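Local atomic coordinates of carboxypeptidase D (Drosophila melanogaster, PDB entry 3MN8), a protein that releases C-terminal arginine and lysine residues from peptides and proteins as a zinc-dependent carboxypeptidase that processes growth factors, peptide hormones and neuropeptides. Residues Q109-M114 / L317-W321; V358-K364 / W375-T379. All blocks are in the same frame, centred on the assembly; numbering follows the deposited sequence.

Interaction 1 of 2, residues Q109-M114 / L317-W321; sequences QLLVYM and LPQEW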
# COMPACT_ATOMS: atom_id res chain seq x y z
N GLN A 109 1.06 15.04 1.14
CA GLN A 109 2.07 15.78 0.38
C GLN A 109 3.23 14.91 -0.08
O GLN A 109 3.77 15.14 -1.18
CB GLN A 109 2.60 16.99 1.17
CG GLN A 109 1.80 18.25 0.94
CD GLN A 109 1.59 18.52 -0.52
OE1 GLN A 109 0.45 18.58 -1.00
NE2 GLN A 109 2.68 18.69 -1.26
N LEU A 110 3.60 13.93 0.73
CA LEU A 110 4.68 13.00 0.35
C LEU A 110 4.36 12.23 -0.93
O LEU A 110 5.25 11.95 -1.75
CB LEU A 110 5.00 12.03 1.48
CG LEU A 110 5.72 12.63 2.69
CD1 LEU A 110 6.07 11.52 3.66
CD2 LEU A 110 6.97 13.35 2.28
N LEU A 111 3.09 11.88 -1.12
CA LEU A 111 2.69 11.15 -2.31
C LEU A 111 2.65 12.08 -3.50
O LEU A 111 2.94 11.68 -4.62
CB LEU A 111 1.34 10.48 -2.11
CG LEU A 111 1.38 9.24 -1.23
CD1 LEU A 111 0.02 8.56 -1.17
CD2 LEU A 111 2.44 8.30 -1.79
N VAL A 112 2.29 13.34 -3.26
CA VAL A 112 2.29 14.32 -4.32
C VAL A 112 3.73 14.50 -4.78
O VAL A 112 4.01 14.50 -5.98
CB VAL A 112 1.72 15.65 -3.82
CG1 VAL A 112 2.18 16.79 -4.70
CG2 VAL A 112 0.19 15.57 -3.77
N TYR A 113 4.64 14.63 -3.82
CA TYR A 113 6.07 14.66 -4.09
C TYR A 113 6.60 13.42 -4.85
O TYR A 113 7.35 13.54 -5.82
CB TYR A 113 6.85 14.81 -2.78
CG TYR A 113 6.68 16.16 -2.10
CD1 TYR A 113 6.95 16.32 -0.75
CD2 TYR A 113 6.27 17.28 -2.82
CE1 TYR A 113 6.81 17.55 -0.12
CE2 TYR A 113 6.12 18.51 -2.21
CZ TYR A 113 6.39 18.64 -0.86
OH TYR A 113 6.25 19.86 -0.25
N MET A 114 6.22 12.23 -4.40
CA MET A 114 6.67 11.01 -5.06
C MET A 114 6.31 11.00 -6.55
O MET A 114 7.17 10.78 -7.39
CB MET A 114 6.10 9.77 -4.34
CG MET A 114 6.50 8.42 -4.98
SD MET A 114 8.28 8.05 -4.96
CE MET A 114 8.58 8.22 -3.20
N LEU A 317 7.47 20.28 5.34
CA LEU A 317 7.34 19.32 4.24
C LEU A 317 8.65 18.90 3.55
O LEU A 317 8.85 17.71 3.27
CB LEU A 317 6.35 19.84 3.20
CG LEU A 317 4.97 20.26 3.71
CD1 LEU A 317 4.20 20.93 2.58
CD2 LEU A 317 4.17 19.09 4.31
N PRO A 318 9.53 19.86 3.25
CA PRO A 318 10.78 19.49 2.60
C PRO A 318 11.61 18.51 3.42
O PRO A 318 12.17 17.57 2.84
CB PRO A 318 11.49 20.82 2.44
CG PRO A 318 10.38 21.80 2.28
CD PRO A 318 9.32 21.32 3.23
N GLN A 319 11.69 18.71 4.74
CA GLN A 319 12.33 17.74 5.66
C GLN A 319 11.69 16.34 5.65
O GLN A 319 12.38 15.31 5.59
CB GLN A 319 12.32 18.28 7.10
CG GLN A 319 13.57 19.04 7.52
CD GLN A 319 13.29 20.52 7.73
OE1 GLN A 319 13.89 21.16 8.60
NE2 GLN A 319 12.38 21.08 6.93
N GLU A 320 10.36 16.32 5.76
CA GLU A 320 9.62 15.07 5.73
C GLU A 320 9.94 14.33 4.45
O GLU A 320 10.06 13.10 4.44
CB GLU A 320 8.11 15.32 5.83
CG GLU A 320 7.68 16.07 7.11
CD GLU A 320 7.93 15.27 8.40
OE1 GLU A 320 8.52 14.17 8.35
OE2 GLU A 320 7.53 15.76 9.49
N TRP A 321 10.09 15.07 3.35
CA TRP A 321 10.44 14.42 2.09
C TRP A 321 11.78 13.69 2.16
O TRP A 321 11.88 12.52 1.78
CB TRP A 321 10.43 15.40 0.91
CG TRP A 321 11.10 14.81 -0.30
CD1 TRP A 321 12.33 15.13 -0.78
CD2 TRP A 321 10.60 13.76 -1.14
NE1 TRP A 321 12.62 14.36 -1.88
CE2 TRP A 321 11.58 13.51 -2.12
CE3 TRP A 321 9.42 13.00 -1.15
CZ2 TRP A 321 11.41 12.53 -3.11
CZ3 TRP A 321 9.25 12.04 -2.14
CH2 TRP A 321 10.24 11.82 -3.11
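Trp321 meets the helix of Tyr113 and Met114 with the benzene half of its indole, the CE3–CZ3–CH2 rim running past Tyr113 CB and the Met114 backbone. CE3 lies 3.5 Å from Tyr113 CB, and CH2 is 4.0 Å from the methyl CE of Met114, whose chain bends at both chi2 and chi3 and crosses the indole at about a right angle. With CG anti to its own backbone nitrogen (chi1 166°), the indole extends toward the 109-114 helix. The phenol ring of Tyr113 is turned steeply against the five-membered ring of Trp321, their planes at 83° and the ring centroids 6.0 Å apart. The phenol runs on toward the first turn of the other helix, where its OH reaches 3.5 Å from Leu317 CB and Leu317 O sits at the ring edge, near its plane. Leu317 CD1 continues the apolar seam to Gln109 CG, 4.0 Å away. Leu110 sends its CD2 branch to the Trp321 backbone, 3.6 Å from CA. The amide of Gln109 is used outside the pair, its OE1 accepting the backbone NH of Ala41, while Trp321 NE1 donates to Glu32. Phe34 meets Trp321 edge-to-face and Tyr113 at a shallower angle, and Tyr117 also meets the indole.

No hydrogen bond joins the two helices; their local axes approach to 10.2 Å and cross at -66°, held by interlocking apolar and aromatic groups. This is buried helix-helix packing in the M14 zinc carboxypeptidase fold of the protein's first carboxypeptidase-like domain, here in its active 1B form: helix 106-121 starts just after the zinc ligands His101 and Glu104, and helix 317-333 follows the strand that ends at Glu305, the predicted active-site residue.

Interaction 2 of 2, residues V358-K364 / W375-T379; sequences VAGLEEK and WRLLT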
# COMPACT_ATOMS: atom_id res chain seq x y z
N VAL A 358 1.99 -22.11 0.04
CA VAL A 358 3.34 -22.30 0.58
C VAL A 358 3.26 -23.02 1.91
O VAL A 358 2.58 -22.57 2.83
CB VAL A 358 4.08 -20.94 0.78
CG1 VAL A 358 5.45 -21.15 1.43
CG2 VAL A 358 4.22 -20.20 -0.55
N ALA A 359 3.95 -24.15 2.01
CA ALA A 359 3.98 -24.91 3.25
C ALA A 359 4.29 -24.03 4.46
O ALA A 359 5.35 -23.40 4.52
CB ALA A 359 4.99 -26.05 3.16
N GLY A 360 3.36 -24.00 5.41
CA GLY A 360 3.53 -23.20 6.61
C GLY A 360 2.90 -21.83 6.46
O GLY A 360 2.87 -21.04 7.39
N LEU A 361 2.40 -21.56 5.27
CA LEU A 361 1.68 -20.32 5.00
C LEU A 361 0.41 -20.64 4.21
O LEU A 361 -0.07 -19.81 3.43
CB LEU A 361 2.56 -19.35 4.22
CG LEU A 361 3.85 -18.90 4.91
CD1 LEU A 361 4.74 -18.15 3.92
CD2 LEU A 361 3.59 -18.04 6.14
N GLU A 362 -0.11 -21.84 4.42
CA GLU A 362 -1.26 -22.33 3.66
C GLU A 362 -2.56 -21.63 4.03
O GLU A 362 -3.57 -21.77 3.34
CB GLU A 362 -1.40 -23.85 3.86
CG GLU A 362 -0.72 -24.69 2.78
CD GLU A 362 0.19 -25.76 3.34
OE1 GLU A 362 0.70 -25.58 4.47
OE2 GLU A 362 0.41 -26.77 2.64
N GLU A 363 -2.55 -20.87 5.12
CA GLU A 363 -3.73 -20.12 5.51
C GLU A 363 -3.88 -18.85 4.67
O GLU A 363 -4.97 -18.28 4.55
CB GLU A 363 -3.71 -19.81 7.01
CG GLU A 363 -4.01 -21.02 7.89
CD GLU A 363 -4.02 -20.69 9.37
OE1 GLU A 363 -2.99 -20.19 9.88
OE2 GLU A 363 -5.05 -20.94 10.03
N LYS A 364 -2.78 -18.41 4.07
CA LYS A 364 -2.83 -17.28 3.16
C LYS A 364 -2.37 -17.67 1.76
O LYS A 364 -1.25 -17.37 1.37
CB LYS A 364 -1.99 -16.12 3.67
CG LYS A 364 -2.05 -14.87 2.80
CD LYS A 364 -3.49 -14.48 2.56
CE LYS A 364 -3.64 -13.07 2.01
NZ LYS A 364 -5.03 -12.89 1.50
N TRP A 375 2.05 -13.42 -7.30
CA TRP A 375 3.29 -12.98 -6.70
C TRP A 375 3.18 -13.36 -5.24
O TRP A 375 2.22 -12.97 -4.58
CB TRP A 375 3.43 -11.46 -6.79
CG TRP A 375 3.29 -10.90 -8.15
CD1 TRP A 375 4.30 -10.44 -8.97
CD2 TRP A 375 2.07 -10.71 -8.87
NE1 TRP A 375 3.77 -10.00 -10.16
CE2 TRP A 375 2.41 -10.15 -10.13
CE3 TRP A 375 0.72 -10.97 -8.59
CZ2 TRP A 375 1.45 -9.86 -11.08
CZ3 TRP A 375 -0.22 -10.68 -9.54
CH2 TRP A 375 0.14 -10.13 -10.77
N ARG A 376 4.15 -14.11 -4.74
CA ARG A 376 4.13 -14.48 -3.33
C ARG A 376 5.34 -13.91 -2.64
O ARG A 376 6.48 -14.38 -2.80
CB ARG A 376 4.05 -16.00 -3.16
CG ARG A 376 4.08 -16.48 -1.71
CD ARG A 376 2.87 -16.02 -0.93
NE ARG A 376 2.94 -16.45 0.47
CZ ARG A 376 2.07 -16.11 1.42
NH1 ARG A 376 1.04 -15.31 1.14
NH2 ARG A 376 2.21 -16.56 2.65
N LEU A 377 5.09 -12.86 -1.87
CA LEU A 377 6.17 -12.20 -1.16
C LEU A 377 6.73 -13.16 -0.14
O LEU A 377 5.98 -13.78 0.61
CB LEU A 377 5.64 -10.95 -0.46
CG LEU A 377 4.97 -9.92 -1.37
CD1 LEU A 377 4.73 -8.64 -0.59
CD2 LEU A 377 5.82 -9.66 -2.61
N LEU A 378 8.04 -13.27 -0.09
CA LEU A 378 8.65 -14.19 0.86
C LEU A 378 9.91 -13.62 1.51
O LEU A 378 10.69 -12.89 0.91
CB LEU A 378 8.94 -15.54 0.19
CG LEU A 378 7.76 -16.46 -0.18
CD1 LEU A 378 8.20 -17.62 -1.04
CD2 LEU A 378 7.06 -16.99 1.06
N THR A 379 10.08 -13.96 2.77
CA THR A 379 11.32 -13.77 3.48
C THR A 379 12.32 -14.73 2.87
O THR A 379 11.92 -15.76 2.32
CB THR A 379 11.09 -14.13 4.94
OG1 THR A 379 10.30 -13.10 5.55
CG2 THR A 379 12.41 -14.29 5.71
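Arg376 reaches the 358-364 loop by leaving its backbone with CG anti to N (chi1 177°), bending once at chi2 (65°) and then running extended, which carries the guanidinium in among Val358, Leu361 and Lys364. Leu361 borders it: CG lies in the guanidinium plane at its edge, 3.6 Å from Arg376 NH2. The carbonyl O of Lys364 instead sits over one face, 3.1 Å from Arg376 NH1, too poorly angled to be a hydrogen bond, although the positive group may still favour it electrostatically. The aliphatic part of Lys364 crosses the arginine obliquely, CG 3.5 Å from Arg376 NH1. Nearer the backbone, Val358 CG2 packs on Arg376 CG at 3.9 Å. The CD1 methyl of Leu361, which also borders NH2, meets Leu378 CD2 at 3.9 Å.

Two successive turns shape the loop: a type II turn from Val358 to Leu361, with Gly360 at its third position, and a type I turn from Leu361 to Lys364. Leu361, shared by both, points at the opposing segment. Glu362 OE1 accepts the NH of Gly360, 3.2 Å from its N, tying the turns together. Arg376 NH2 forms a salt bridge with Asp244, while Lys364 NZ bonds to the carbonyls of Tyr294 and Ser297 and makes a cation-pi contact with the Tyr294 ring. A leucine in place of Arg376 would probably leave Asp244 without its charged mate and open a gap beside Leu361 and the Lys364 carbonyl.

Thr379 touches helix 245-257, which directly follows Asp244. Strand 373-376 is an edge of the three-stranded sheet, where Arg376 pairs through its backbone with Ile339, and strand 355-358 belongs to the four-stranded sheet; Arg376 therefore bridges the two sheets of the transthyretin-like domain while also touching Phe300 on strand 300-305 of the catalytic domain.

In the fold
The two contacts belong to different domains and lie on opposite sides of the centre of the chain, their centres about 33 Å apart and their nearest atoms about 17 Å. They come in series: interaction 1 closes a long excursion through most of the catalytic domain, whereas interaction 2 closes over ten residues that include strand 366-367 and the start of strand 373-376 in the C-terminal transthyretin-like domain. Strand 300-305 of the central mixed sheet relates them: it leads toward helix 317-333 at one end and offers Phe300 to Arg376 at the other. Interaction 1 thus packs two helices of the catalytic domain, and interaction 2 lies where the C-terminal domain meets it, away from the zinc.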